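Local coordinates for protein glucokinase (Leishmania braziliensis MHOM/BR/75/M2904, PDB 6EDI) that probably phosphorylates D-glucose with ATP as phosphate donor, as a dimeric glucokinase captured here in its open conformation, at residues Ser175-Val180 with Ser395-Asn400; Gly164-Ser169 with Ser198-Gly203; Asn352-Ser357 with Leu391-Ser396. All blocks are in the same frame, centred on the assembly; numbering follows the deposited sequence.

Contact 1 of 3, residues Ser175-Val180 with Ser395-Asn400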
loop_
_atom_site.group_PDB
_atom_site.type_symbol
_atom_site.label_atom_id
_atom_site.label_comp_id
_atom_site.label_asym_id
_atom_site.label_seq_id
_atom_site.Cartn_x
_atom_site.Cartn_y
_atom_site.Cartn_z
ATOM N N SER A 175 11.907 11.275 -18.775
ATOM C CA SER A 175 11.164 11.972 -19.822
ATOM C C SER A 175 11.305 11.322 -21.220
ATOM O O SER A 175 10.473 11.540 -22.102
ATOM C CB SER A 175 11.560 13.450 -19.877
ATOM O OG SER A 175 12.919 13.600 -20.214
ATOM N N ASP A 176 12.355 10.538 -21.430
ATOM C CA ASP A 176 12.489 9.848 -22.717
ATOM C C ASP A 176 11.493 8.693 -22.860
ATOM O O ASP A 176 11.185 8.276 -23.969
ATOM C CB ASP A 176 13.922 9.356 -22.927
ATOM C CG ASP A 176 14.928 10.495 -22.998
ATOM O OD1 ASP A 176 14.825 11.331 -23.914
ATOM O OD2 ASP A 176 15.824 10.553 -22.134
ATOM N N TYR A 177 10.970 8.204 -21.738
ATOM C CA TYR A 177 10.130 7.009 -21.743
ATOM C C TYR A 177 8.697 7.278 -21.311
ATOM O O TYR A 177 7.795 6.479 -21.576
ATOM C CB TYR A 177 10.769 5.904 -20.888
ATOM C CG TYR A 177 12.051 5.402 -21.494
ATOM C CD1 TYR A 177 13.236 6.092 -21.309
ATOM C CD2 TYR A 177 12.073 4.265 -22.283
ATOM C CE1 TYR A 177 14.413 5.657 -21.879
ATOM C CE2 TYR A 177 13.250 3.820 -22.865
ATOM C CZ TYR A 177 14.416 4.525 -22.660
ATOM O OH TYR A 177 15.603 4.098 -23.224
ATOM N N PHE A 178 8.498 8.416 -20.652
ATOM C CA PHE A 178 7.209 8.771 -20.090
ATOM C C PHE A 178 6.873 10.218 -20.417
ATOM O O PHE A 178 7.773 11.054 -20.518
ATOM C CB PHE A 178 7.235 8.537 -18.571
ATOM C CG PHE A 178 7.228 7.085 -18.203
ATOM C CD1 PHE A 178 8.404 6.352 -18.170
ATOM C CD2 PHE A 178 6.032 6.440 -17.946
ATOM C CE1 PHE A 178 8.399 5.000 -17.847
ATOM C CE2 PHE A 178 6.013 5.088 -17.637
ATOM C CZ PHE A 178 7.194 4.363 -17.584
ATOM N N LYS A 179 5.585 10.504 -20.580
ATOM C CA LYS A 179 5.109 11.857 -20.882
ATOM C C LYS A 179 4.077 12.260 -19.849
ATOM O O LYS A 179 3.356 11.403 -19.327
ATOM C CB LYS A 179 4.448 11.908 -22.264
ATOM C CG LYS A 179 5.396 12.054 -23.417
ATOM C CD LYS A 179 4.909 13.153 -24.356
ATOM C CE LYS A 179 6.070 13.799 -25.118
ATOM N NZ LYS A 179 5.790 15.235 -25.465
ATOM N N VAL A 180 3.969 13.558 -19.591
ATOM C CA VAL A 180 3.014 14.051 -18.614
ATOM C C VAL A 180 1.620 14.067 -19.196
ATOM O O VAL A 180 1.397 14.623 -20.267
ATOM C CB VAL A 180 3.373 15.464 -18.146
ATOM C CG1 VAL A 180 2.309 16.011 -17.198
ATOM C CG2 VAL A 180 4.717 15.436 -17.474
ATOM N N SER A 395 7.542 5.090 -24.652
ATOM C CA SER A 395 8.605 4.342 -25.333
ATOM C C SER A 395 8.745 2.968 -24.705
ATOM O O SER A 395 8.853 2.849 -23.476
ATOM C CB SER A 395 9.956 5.069 -25.231
ATOM O OG SER A 395 9.849 6.463 -25.473
ATOM N N SER A 396 8.754 1.932 -25.535
ATOM C CA SER A 396 8.915 0.571 -25.039
ATOM C C SER A 396 10.314 0.376 -24.470
ATOM O O SER A 396 11.263 1.042 -24.885
ATOM C CB SER A 396 8.651 -0.441 -26.153
ATOM O OG SER A 396 7.286 -0.414 -26.517
ATOM N N VAL A 397 10.437 -0.533 -23.511
ATOM C CA VAL A 397 11.711 -0.763 -22.838
ATOM C C VAL A 397 11.578 -2.007 -21.993
ATOM O O VAL A 397 10.469 -2.394 -21.641
ATOM C CB VAL A 397 12.132 0.455 -21.975
ATOM C CG1 VAL A 397 11.270 0.573 -20.721
ATOM C CG2 VAL A 397 13.608 0.366 -21.609
ATOM N N ASN A 398 12.694 -2.665 -21.694
ATOM C CA ASN A 398 12.635 -3.854 -20.870
ATOM C C ASN A 398 12.563 -3.438 -19.412
ATOM O O ASN A 398 13.548 -3.542 -18.674
ATOM C CB ASN A 398 13.838 -4.750 -21.154
ATOM C CG ASN A 398 13.831 -5.280 -22.573
ATOM O OD1 ASN A 398 13.103 -6.217 -22.884
ATOM N ND2 ASN A 398 14.623 -4.668 -23.449
ATOM N N ILE A 399 11.390 -2.931 -19.032
ATOM C CA ILE A 399 11.179 -2.289 -17.741
ATOM C C ILE A 399 11.407 -3.269 -16.598
ATOM O O ILE A 399 11.941 -2.897 -15.558
ATOM C CB ILE A 399 9.770 -1.628 -17.635
ATOM C CG1 ILE A 399 9.763 -0.578 -16.527
ATOM C CG2 ILE A 399 8.685 -2.643 -17.382
ATOM C CD1 ILE A 399 10.603 0.589 -16.873
ATOM N N ASN A 400 11.057 -4.536 -16.810
ATOM C CA ASN A 400 11.196 -5.507 -15.740
ATOM C C ASN A 400 12.658 -5.867 -15.477
ATOM O O ASN A 400 13.060 -6.021 -14.339
ATOM C CB ASN A 400 10.352 -6.753 -16.010
ATOM C CG ASN A 400 8.866 -6.483 -15.894
ATOM O OD1 ASN A 400 8.442 -5.368 -15.571
ATOM N ND2 ASN A 400 8.060 -7.507 -16.166
#

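Contact 2 of 3, residues Gly164-Ser169 with Ser198-Gly203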
loop_
_atom_site.group_PDB
_atom_site.type_symbol
_atom_site.label_atom_id
_atom_site.label_comp_id
_atom_site.label_asym_id
_atom_site.label_seq_id
_atom_site.Cartn_x
_atom_site.Cartn_y
_atom_site.Cartn_z
ATOM N N GLY A 164 11.681 -0.477 -12.276
ATOM C CA GLY A 164 12.211 -0.007 -13.540
ATOM C C GLY A 164 11.943 1.474 -13.734
ATOM O O GLY A 164 12.797 2.219 -14.223
ATOM N N VAL A 165 10.748 1.901 -13.345
ATOM C CA VAL A 165 10.378 3.308 -13.431
ATOM C C VAL A 165 11.313 4.118 -12.560
ATOM O O VAL A 165 11.811 5.169 -12.976
ATOM C CB VAL A 165 8.952 3.537 -12.940
ATOM C CG1 VAL A 165 8.603 5.016 -12.988
ATOM C CG2 VAL A 165 7.979 2.716 -13.785
ATOM N N LEU A 166 11.547 3.620 -11.347
ATOM C CA LEU A 166 12.446 4.297 -10.417
ATOM C C LEU A 166 13.849 4.354 -11.011
ATOM O O LEU A 166 14.523 5.378 -10.938
ATOM C CB LEU A 166 12.491 3.552 -9.089
ATOM C CG LEU A 166 13.541 4.090 -8.121
ATOM C CD1 LEU A 166 13.200 5.520 -7.736
ATOM C CD2 LEU A 166 13.616 3.207 -6.897
ATOM N N ALA A 167 14.278 3.245 -11.605
ATOM C CA ALA A 167 15.605 3.176 -12.203
ATOM C C ALA A 167 15.750 4.250 -13.275
ATOM O O ALA A 167 16.747 4.975 -13.308
ATOM C CB ALA A 167 15.862 1.808 -12.769
ATOM N N LEU A 168 14.755 4.347 -14.148
ATOM C CA LEU A 168 14.767 5.350 -15.208
ATOM C C LEU A 168 14.807 6.755 -14.630
ATOM O O LEU A 168 15.495 7.643 -15.152
ATOM C CB LEU A 168 13.540 5.201 -16.104
ATOM C CG LEU A 168 13.440 3.945 -16.970
ATOM C CD1 LEU A 168 12.040 3.784 -17.553
ATOM C CD2 LEU A 168 14.477 4.021 -18.071
ATOM N N SER A 169 14.052 6.953 -13.556
ATOM C CA SER A 169 13.979 8.241 -12.887
ATOM C C SER A 169 15.340 8.650 -12.313
ATOM O O SER A 169 15.826 9.749 -12.584
ATOM C CB SER A 169 12.937 8.191 -11.771
ATOM O OG SER A 169 12.757 9.471 -11.211
ATOM N N SER A 198 10.184 14.877 -15.266
ATOM C CA SER A 198 11.644 14.766 -15.327
ATOM C C SER A 198 12.127 13.709 -14.360
ATOM O O SER A 198 13.235 13.201 -14.482
ATOM C CB SER A 198 12.284 16.105 -14.993
ATOM O OG SER A 198 11.840 17.084 -15.910
ATOM N N THR A 199 11.274 13.389 -13.393
ATOM C CA THR A 199 11.620 12.481 -12.307
ATOM C C THR A 199 10.295 12.073 -11.696
ATOM O O THR A 199 9.290 12.761 -11.916
ATOM C CB THR A 199 12.473 13.211 -11.251
ATOM O OG1 THR A 199 12.671 12.364 -10.110
ATOM C CG2 THR A 199 11.789 14.499 -10.824
ATOM N N ILE A 200 10.246 10.955 -10.971
ATOM C CA ILE A 200 9.044 10.678 -10.173
ATOM C C ILE A 200 9.094 11.554 -8.932
ATOM O O ILE A 200 8.068 11.876 -8.336
ATOM C CB ILE A 200 8.908 9.202 -9.741
ATOM C CG1 ILE A 200 10.151 8.727 -8.984
ATOM C CG2 ILE A 200 8.637 8.306 -10.951
ATOM C CD1 ILE A 200 9.910 7.428 -8.207
ATOM N N GLY A 201 10.302 11.953 -8.551
ATOM C CA GLY A 201 10.475 12.832 -7.404
ATOM C C GLY A 201 10.429 12.107 -6.072
ATOM O O GLY A 201 10.294 10.884 -6.028
ATOM N N ARG A 202 10.563 12.865 -4.982
ATOM C CA ARG A 202 10.545 12.297 -3.632
ATOM C C ARG A 202 9.131 12.208 -3.059
ATOM O O ARG A 202 8.705 13.048 -2.250
ATOM C CB ARG A 202 11.432 13.110 -2.689
ATOM C CG ARG A 202 12.867 13.199 -3.155
ATOM C CD ARG A 202 13.823 12.680 -2.102
ATOM N NE ARG A 202 15.175 12.560 -2.636
ATOM C CZ ARG A 202 16.191 13.326 -2.271
ATOM N NH1 ARG A 202 16.023 14.259 -1.341
ATOM N NH2 ARG A 202 17.383 13.143 -2.822
ATOM N N GLY A 203 8.413 11.174 -3.483
ATOM C CA GLY A 203 7.068 10.912 -3.011
ATOM C C GLY A 203 6.590 9.594 -3.577
ATOM O O GLY A 203 7.319 8.922 -4.322
#

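Contact 3 of 3, residues Asn352-Ser357 with Leu391-Ser396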
loop_
_atom_site.group_PDB
_atom_site.type_symbol
_atom_site.label_atom_id
_atom_site.label_comp_id
_atom_site.label_asym_id
_atom_site.label_seq_id
_atom_site.Cartn_x
_atom_site.Cartn_y
_atom_site.Cartn_z
ATOM N N ASN A 352 0.295 -1.956 -23.975
ATOM C CA ASN A 352 -0.982 -1.393 -24.393
ATOM C C ASN A 352 -1.072 0.115 -24.275
ATOM O O ASN A 352 -1.593 0.769 -25.164
ATOM C CB ASN A 352 -2.154 -2.049 -23.666
ATOM C CG ASN A 352 -2.609 -3.333 -24.341
ATOM O OD1 ASN A 352 -2.917 -4.320 -23.673
ATOM N ND2 ASN A 352 -2.651 -3.328 -25.680
ATOM N N VAL A 353 -0.564 0.678 -23.185
ATOM C CA VAL A 353 -0.609 2.122 -23.041
ATOM C C VAL A 353 0.277 2.786 -24.079
ATOM O O VAL A 353 -0.094 3.811 -24.656
ATOM C CB VAL A 353 -0.261 2.556 -21.612
ATOM C CG1 VAL A 353 0.207 4.018 -21.566
ATOM C CG2 VAL A 353 -1.476 2.352 -20.748
ATOM N N VAL A 354 1.435 2.192 -24.337
ATOM C CA VAL A 354 2.320 2.720 -25.379
ATOM C C VAL A 354 1.624 2.636 -26.742
ATOM O O VAL A 354 1.575 3.613 -27.496
ATOM C CB VAL A 354 3.661 1.963 -25.432
ATOM C CG1 VAL A 354 4.403 2.289 -26.726
ATOM C CG2 VAL A 354 4.531 2.314 -24.209
ATOM N N ALA A 355 1.060 1.473 -27.027
ATOM C CA ALA A 355 0.410 1.219 -28.327
ATOM C C ALA A 355 -0.775 2.146 -28.606
ATOM O O ALA A 355 -1.045 2.489 -29.760
ATOM C CB ALA A 355 -0.037 -0.221 -28.416
ATOM N N ASN A 356 -1.481 2.537 -27.545
ATOM C CA ASN A 356 -2.653 3.390 -27.667
ATOM C C ASN A 356 -2.330 4.865 -27.435
ATOM O O ASN A 356 -3.188 5.647 -27.020
ATOM C CB ASN A 356 -3.737 2.948 -26.688
ATOM C CG ASN A 356 -4.299 1.569 -26.995
ATOM O OD1 ASN A 356 -4.043 0.984 -28.046
ATOM N ND2 ASN A 356 -5.100 1.055 -26.070
ATOM N N SER A 357 -1.085 5.240 -27.699
ATOM C CA SER A 357 -0.671 6.628 -27.564
ATOM C C SER A 357 -1.607 7.593 -28.301
ATOM O O SER A 357 -1.899 8.682 -27.797
ATOM C CB SER A 357 0.759 6.804 -28.054
ATOM O OG SER A 357 1.207 8.108 -27.753
ATOM N N LEU A 391 1.414 10.419 -15.348
ATOM C CA LEU A 391 2.360 10.166 -16.434
ATOM C C LEU A 391 1.923 8.939 -17.230
ATOM O O LEU A 391 1.226 8.072 -16.708
ATOM C CB LEU A 391 3.777 9.939 -15.884
ATOM C CG LEU A 391 4.413 10.972 -14.955
ATOM C CD1 LEU A 391 5.815 10.507 -14.594
ATOM C CD2 LEU A 391 4.459 12.354 -15.597
ATOM N N ARG A 392 2.383 8.865 -18.479
ATOM C CA ARG A 392 2.041 7.824 -19.439
ATOM C C ARG A 392 3.304 7.304 -20.090
ATOM O O ARG A 392 4.091 8.102 -20.587
ATOM C CB ARG A 392 1.293 8.485 -20.575
ATOM C CG ARG A 392 -0.107 8.121 -20.745
ATOM C CD ARG A 392 -0.610 9.035 -21.820
ATOM N NE ARG A 392 0.154 8.812 -23.031
ATOM C CZ ARG A 392 0.473 9.761 -23.898
ATOM N NH1 ARG A 392 0.076 11.000 -23.683
ATOM N NH2 ARG A 392 1.175 9.456 -24.976
ATOM N N GLN A 393 3.478 5.988 -20.157
ATOM C CA GLN A 393 4.600 5.432 -20.912
ATOM C C GLN A 393 4.418 5.666 -22.414
ATOM O O GLN A 393 3.337 5.435 -22.949
ATOM C CB GLN A 393 4.751 3.933 -20.645
ATOM C CG GLN A 393 6.095 3.409 -21.126
ATOM C CD GLN A 393 6.306 1.940 -20.859
ATOM O OE1 GLN A 393 5.537 1.308 -20.132
ATOM N NE2 GLN A 393 7.355 1.373 -21.475
ATOM N N VAL A 394 5.482 6.107 -23.092
ATOM C CA VAL A 394 5.432 6.321 -24.541
ATOM C C VAL A 394 6.466 5.512 -25.317
ATOM O O VAL A 394 6.302 5.294 -26.521
ATOM C CB VAL A 394 5.572 7.810 -24.908
ATOM C CG1 VAL A 394 4.413 8.610 -24.336
ATOM C CG2 VAL A 394 6.910 8.373 -24.415
ATOM N N SER A 395 7.542 5.090 -24.652
ATOM C CA SER A 395 8.605 4.342 -25.333
ATOM C C SER A 395 8.745 2.968 -24.705
ATOM O O SER A 395 8.853 2.849 -23.476
ATOM C CB SER A 395 9.956 5.069 -25.231
ATOM O OG SER A 395 9.849 6.463 -25.473
ATOM N N SER A 396 8.754 1.932 -25.535
ATOM C CA SER A 396 8.915 0.571 -25.039
ATOM C C SER A 396 10.314 0.376 -24.470
ATOM O O SER A 396 11.263 1.042 -24.885
ATOM C CB SER A 396 8.651 -0.441 -26.153
ATOM O OG SER A 396 7.286 -0.414 -26.517
#

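Contact 1 of 3, residues Ser175-Val180 with Ser395-Asn400
The 175-180 segment comes out of a short, weakly bonded helix and runs straight into edge strand 178-182, while 395-400 is a loop that drops into helix 399-409. The two backbones come closest at Y177 and S395, whose CA atoms are 4.7 Å apart. There S395 N gives a weak hydrogen bond to Y177 O, long at 3.4 Å although fairly straight at 162°; V394 N also uses this carbonyl, so the acceptor is shared. The S395 side chain makes the firmer bond. Its OG, anti to its own carbonyl carbon (chi1 -44°), donates to D176 O at 2.7 Å and approaches in the carbonyl plane, tying the residues ahead of the strand to the loop.

Beyond this polar pair, the Y177 ring reaches along the loop. Its CD2 lies 3.7 Å from S395 CB, and its CE2 meets V397 CB at 3.7 Å, the tyrosine and valine side chains crossing at about a right angle. CG2 of V397 touches the same CE2, and S396 O sits at the ring edge in its plane. At the far end Y177 OH bonds to V16 N, and V397 packs on V16 as well. The arrangement thus joins the residue just before edge strand 178-182 to edge strand 16-20 of the other mixed sheet, consistent with the two-lobed actin-like ATPase (ASKHA) fold.

Contact 2 of 3, residues Gly164-Ser169 with Ser198-Gly203
An ST turn built on T199 meets the last turns of helix 157-170, in the part of the actin-like ATPase fold where a loop leads into sheet strand 205-210. Within the turn T199 OG1, anti to its backbone N, accepts from G201 N at 2.9 Å, bent to 141°. S169 comes to this turn from the helix. Its OG is also anti to the backbone N, which carries it out to the loop, where it accepts a nearly straight hydrogen bond from I200 N (2.9 Å, 164°). The two hydroxyls sit side by side, S169 OG and T199 OG1 being 3.1 Å apart. One serine oxygen therefore meets both a main-chain N-H and the threonine that shapes the turn, a small polar cluster beside the apolar side chains V165 and L166.

That face is filled by I200, whose branches spread along V165, L166 and S169. Y228 and L174 pack on I200 too, and the loop continues to the dimer interface, where R202 O accepts from N123 ND2 of the second subunit. With chi1 at 55°, I200 holds CG1 in the crowded place between N and carbonyl carbon, and so close over S169 OG, at 3.5 Å. CG2 turns to V165 CG1 at 3.9 Å, while the chain tip CD1 crosses obliquely onto L166 CD1 at 3.8 Å.

Contact 3 of 3, residues Asn352-Ser357 with Leu391-Ser396
Two flat groups frame this contact, the guanidinium of R392 and the amide of Q393, both on strand 389-393 where it closes a beta-alpha-beta crossover: strand 345-348 leads into helix 351-355, and after further helices the chain returns as the parallel neighbour 389-393. S357 O lies over one face of the guanidinium, and S357 OG comes within 3.1 Å of R392 NH2. The arginine gets there by a bend at chi3 (60°), and its chi1 lies away from the staggered positions. A long, weak ion pair with E361 gives NH2 a second polar neighbour.

The Q393 amide is held at both ends. Its NE2 donates to S395 O at 2.9 Å, almost straight at 168°; the oxygen lies in the amide plane, although the donor stands above the plane of that carbonyl. OE1 in turn accepts from G350 N, just ahead of the helix. With its rotation fixed in this way, the amide offers a flat surface to V354 of the helix.

V354 forms the centre of the apolar part. Its CG2 reaches Q393 CG at 3.6 Å and sits above the amide plane, the two side chains crossing obliquely, while CG1 points to the turn after the strand and meets V394 O at 3.6 Å. V353 adds the second hydrophobic finger, also resting on R392 CG. Both valines press on the main-chain oxygen of Q393, which is buried with no polar partner in the model: V353 CG1 is 3.7 Å from Q393 O, and V354 CG2 is 3.6 Å from the same oxygen.

Overall arrangement
Contacts 1 and 3 share S395 and S396 and sit with centres about 8 Å apart, joined through neighbouring strands 178-182 and 389-393: Y177 O lies 2.8 Å from V394 N, and K179 N lies 2.8 Å from R392 O. Contact 2 is about 11 Å from contact 1, centre to centre, and touches it where I399 CD1 packs on L168 CD1 at 3.6 Å. With S169 facing loop 198-203, helix 157-170 thus meets both that loop and the start of helix 399-409. Contacts 2 and 3, about 17 Å apart between centres, do not touch. Contacts 1 and 3 therefore meet on one sheet, and contact 2 joins contact 1 through helix 157-170.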